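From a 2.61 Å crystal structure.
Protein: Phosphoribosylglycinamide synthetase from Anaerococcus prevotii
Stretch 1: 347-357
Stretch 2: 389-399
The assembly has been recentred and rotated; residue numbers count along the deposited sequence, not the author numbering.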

# COMPACT_ATOMS: atom_id res chain seq x y z
N LYS A 347 18.88 -19.67 14.17
CA LYS A 347 17.44 -19.99 14.12
C LYS A 347 16.71 -19.38 15.32
O LYS A 347 17.11 -19.63 16.46
CB LYS A 347 17.21 -21.53 14.11
CG LYS A 347 17.69 -22.21 12.83
CD LYS A 347 18.80 -23.25 13.09
CE LYS A 347 19.39 -23.79 11.81
NZ LYS A 347 20.42 -22.88 11.21
N ASP A 348 15.66 -18.57 15.06
CA ASP A 348 14.94 -17.85 16.10
C ASP A 348 13.48 -17.67 15.68
O ASP A 348 13.21 -17.16 14.59
CB ASP A 348 15.63 -16.50 16.29
CG ASP A 348 15.15 -15.60 17.42
OD1 ASP A 348 14.16 -15.96 18.10
OD2 ASP A 348 15.77 -14.53 17.63
N ASP A 349 12.54 -18.04 16.57
CA ASP A 349 11.10 -17.90 16.32
C ASP A 349 10.64 -16.43 16.30
O ASP A 349 9.56 -16.16 15.77
CB ASP A 349 10.29 -18.69 17.36
CG ASP A 349 10.46 -20.19 17.25
OD1 ASP A 349 11.36 -20.65 16.47
OD2 ASP A 349 9.70 -20.93 17.93
N ASP A 350 11.44 -15.49 16.87
CA ASP A 350 11.17 -14.05 16.82
C ASP A 350 11.63 -13.46 15.47
O ASP A 350 11.25 -12.34 15.16
CB ASP A 350 11.81 -13.30 18.02
CG ASP A 350 11.04 -13.42 19.33
OD1 ASP A 350 9.95 -14.06 19.33
OD2 ASP A 350 11.53 -12.89 20.35
N ILE A 351 12.40 -14.21 14.68
CA ILE A 351 12.77 -13.82 13.32
C ILE A 351 11.73 -14.51 12.46
O ILE A 351 11.71 -15.74 12.34
CB ILE A 351 14.22 -14.19 12.90
CG1 ILE A 351 15.25 -13.63 13.90
CG2 ILE A 351 14.50 -13.65 11.50
CD1 ILE A 351 16.63 -14.07 13.66
N VAL A 352 10.80 -13.71 11.96
CA VAL A 352 9.71 -14.18 11.13
C VAL A 352 10.23 -14.47 9.73
O VAL A 352 9.84 -15.46 9.12
CB VAL A 352 8.60 -13.11 11.11
CG1 VAL A 352 7.54 -13.44 10.08
CG2 VAL A 352 8.00 -12.93 12.51
N GLU A 353 11.07 -13.59 9.21
CA GLU A 353 11.58 -13.74 7.86
C GLU A 353 12.92 -13.06 7.67
O GLU A 353 13.17 -12.00 8.24
CB GLU A 353 10.58 -13.12 6.88
CG GLU A 353 10.72 -13.62 5.47
CD GLU A 353 9.94 -12.82 4.46
OE1 GLU A 353 8.69 -12.74 4.57
OE2 GLU A 353 10.59 -12.26 3.54
N ILE A 354 13.80 -13.73 6.91
CA ILE A 354 15.08 -13.23 6.40
C ILE A 354 15.16 -13.76 5.01
O ILE A 354 15.46 -14.94 4.83
CB ILE A 354 16.38 -13.56 7.21
CG1 ILE A 354 16.43 -12.79 8.54
CG2 ILE A 354 17.61 -13.18 6.35
CD1 ILE A 354 17.55 -13.28 9.50
N THR A 355 14.85 -12.94 4.01
CA THR A 355 14.93 -13.40 2.63
C THR A 355 15.79 -12.46 1.83
O THR A 355 15.73 -11.24 2.02
CB THR A 355 13.54 -13.54 2.00
OG1 THR A 355 12.86 -12.30 2.04
CG2 THR A 355 12.71 -14.64 2.67
N PHE A 356 16.54 -13.04 0.90
CA PHE A 356 17.37 -12.30 -0.03
C PHE A 356 16.76 -12.40 -1.42
O PHE A 356 16.22 -13.44 -1.81
CB PHE A 356 18.81 -12.81 -0.01
CG PHE A 356 19.41 -12.67 1.38
CD1 PHE A 356 19.66 -11.41 1.92
CD2 PHE A 356 19.56 -13.78 2.20
CE1 PHE A 356 20.10 -11.29 3.23
CE2 PHE A 356 19.98 -13.65 3.51
CZ PHE A 356 20.27 -12.40 4.01
N PHE A 357 16.79 -11.27 -2.14
CA PHE A 357 16.29 -11.13 -3.51
C PHE A 357 17.40 -11.27 -4.55
O PHE A 357 17.09 -11.62 -5.68
CB PHE A 357 15.62 -9.75 -3.69
CG PHE A 357 14.61 -9.36 -2.63
CD1 PHE A 357 13.69 -10.28 -2.14
CD2 PHE A 357 14.50 -8.03 -2.22
CE1 PHE A 357 12.76 -9.90 -1.20
CE2 PHE A 357 13.56 -7.66 -1.28
CZ PHE A 357 12.72 -8.60 -0.75
N ASP A 389 16.46 -3.61 18.43
CA ASP A 389 17.73 -4.16 18.93
C ASP A 389 17.97 -5.51 18.29
O ASP A 389 19.06 -5.75 17.79
CB ASP A 389 17.74 -4.28 20.46
CG ASP A 389 17.72 -2.95 21.20
OD1 ASP A 389 18.01 -1.90 20.57
OD2 ASP A 389 17.43 -2.96 22.43
N LYS A 390 16.92 -6.35 18.20
CA LYS A 390 16.99 -7.65 17.53
C LYS A 390 17.37 -7.46 16.04
O LYS A 390 18.23 -8.17 15.53
CB LYS A 390 15.63 -8.41 17.67
CG LYS A 390 15.63 -9.84 17.19
CD LYS A 390 14.78 -10.77 18.08
CE LYS A 390 15.60 -11.40 19.20
NZ LYS A 390 14.76 -12.11 20.22
N LEU A 391 16.80 -6.45 15.39
CA LEU A 391 17.08 -6.17 13.97
C LEU A 391 18.54 -5.74 13.75
O LEU A 391 19.15 -6.18 12.78
CB LEU A 391 16.11 -5.07 13.46
CG LEU A 391 15.58 -5.16 12.01
CD1 LEU A 391 16.68 -5.21 10.99
CD2 LEU A 391 14.65 -6.31 11.85
N ASP A 392 19.09 -4.91 14.65
CA ASP A 392 20.49 -4.45 14.52
C ASP A 392 21.49 -5.58 14.60
O ASP A 392 22.55 -5.49 13.99
CB ASP A 392 20.84 -3.45 15.61
CG ASP A 392 20.18 -2.10 15.47
OD1 ASP A 392 19.44 -1.89 14.45
OD2 ASP A 392 20.35 -1.25 16.38
N VAL A 393 21.18 -6.63 15.38
CA VAL A 393 22.04 -7.80 15.52
C VAL A 393 22.02 -8.62 14.23
O VAL A 393 23.05 -9.17 13.85
CB VAL A 393 21.61 -8.65 16.75
CG1 VAL A 393 22.37 -9.98 16.79
CG2 VAL A 393 21.81 -7.88 18.05
N ILE A 394 20.84 -8.72 13.56
CA ILE A 394 20.62 -9.50 12.32
C ILE A 394 21.49 -8.91 11.20
O ILE A 394 22.41 -9.57 10.74
CB ILE A 394 19.09 -9.55 11.95
CG1 ILE A 394 18.31 -10.37 13.01
CG2 ILE A 394 18.83 -10.16 10.55
CD1 ILE A 394 16.74 -10.25 12.90
N ILE A 395 21.23 -7.65 10.83
CA ILE A 395 21.96 -6.90 9.79
C ILE A 395 23.48 -6.93 9.97
O ILE A 395 24.21 -6.95 8.97
CB ILE A 395 21.47 -5.42 9.81
CG1 ILE A 395 20.09 -5.30 9.20
CG2 ILE A 395 22.46 -4.46 9.13
CD1 ILE A 395 20.06 -5.39 7.65
N ASN A 396 23.94 -6.79 11.22
CA ASN A 396 25.37 -6.79 11.54
C ASN A 396 25.99 -8.19 11.30
O ASN A 396 27.21 -8.30 11.26
CB ASN A 396 25.64 -6.32 12.98
CG ASN A 396 25.41 -4.87 13.26
OD1 ASN A 396 24.94 -4.11 12.42
ND2 ASN A 396 25.80 -4.45 14.45
N ASN A 397 25.15 -9.24 11.15
CA ASN A 397 25.53 -10.62 10.84
C ASN A 397 25.09 -11.00 9.41
O ASN A 397 24.99 -12.19 9.11
CB ASN A 397 24.92 -11.58 11.87
CG ASN A 397 25.67 -11.59 13.19
OD1 ASN A 397 26.76 -12.17 13.30
ND2 ASN A 397 25.14 -10.90 14.21
N ILE A 398 24.91 -9.99 8.52
CA ILE A 398 24.59 -10.15 7.09
C ILE A 398 25.76 -9.55 6.31
O ILE A 398 25.94 -8.34 6.39
CB ILE A 398 23.22 -9.49 6.63
CG1 ILE A 398 21.95 -10.08 7.32
CG2 ILE A 398 23.09 -9.50 5.07
CD1 ILE A 398 21.91 -11.42 7.43
N ASN A 399 26.52 -10.35 5.55
CA ASN A 399 27.66 -9.85 4.76
C ASN A 399 27.42 -10.03 3.26
O ASN A 399 27.24 -11.16 2.79
CB ASN A 399 28.96 -10.55 5.18
CG ASN A 399 30.24 -9.83 4.78
OD1 ASN A 399 30.24 -8.78 4.11
ND2 ASN A 399 31.38 -10.40 5.18

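The centre of this contact is Ile 394, a buried residue on the helix of the second stretch whose CA-to-CB bond points toward the strand formed by residues 351 to 356. Its two branches meet different partners. The longer one, in the m, t rotamer, brings CD1 of Ile 394 to 3.8 Å from CG1 of Ile 351, while the shorter one sets CG2 of Ile 394 3.5 Å from CD1 of Ile 354. A beta-branched side chain suits this position because it can fill space in two directions from a single CB, and because it carries no polar group that would lose its partner on burial.

The two isoleucines on the strand reach this helix residue in different ways. The CA-to-CB bond of Ile 354 points toward the second stretch, and the m, t rotamer carries CD1 to the contact. The CA-to-CB bond of Ile 351 runs sideways, yet the end of its side chain comes nearer and so joins the same apolar cluster. The backbones remain well apart: the CA atoms of Ile 354 and Ile 394 are separated by 8.9 Å, a gap that must be bridged by side chains. No backbone hydrogen bond crosses between the stretches.

Further along the strand, Phe 356 extends the apolar surface. Its CA-to-CB bond points toward the second stretch, and with chi1 at -60° (m) CZ of Phe 356 lies 3.9 Å from CD1 of Ile 398. The methyl group sits at the edge of the ring, near its plane, so the contact is one of simple packing and not of a methyl over an aromatic face. Ile 398 is brought into place by the type I turn from Ile 395 to Ile 398, in which N of Ile 398 donates to O of Ile 395 at 3.2 Å. The same region is tied back to the helix by ND2 of Asn 397, which donates to O of Val 393 at 2.7 Å.

At the other end of the contact the chemistry becomes ionic. Lys 390 lies one helical turn before Ile 394, and its CA-to-CB bond also points toward the first stretch. Its long chain spans the distance from the helix to the turn and carries the charge to the two aspartates; CE of Lys 390 passes 3.5 Å from OD2 of Asp 348. There NZ of Lys 390 forms a salt bridge with OD2 of Asp 350 at 3.3 Å, which includes a weak hydrogen bond, and a second, long salt bridge with OD2 of Asp 348 at 3.7 Å. Two carboxylates thus share one ammonium group.

The type I turn from Asp 348 to Ile 351 positions these acids. It is closed by N of Ile 351 donating to O of Asp 348 at 3.1 Å, and OD1 of Asp 348 accepts from N of Asp 350 at 3.0 Å. Aspartate suits position 348 because OD1 of Asp 348 takes the backbone N of Asp 350 while OD2 is left for Lys 390; Asp 350 offers its OD2 to the same ammonium group. In all, 318 Å² is buried, summed over both sides.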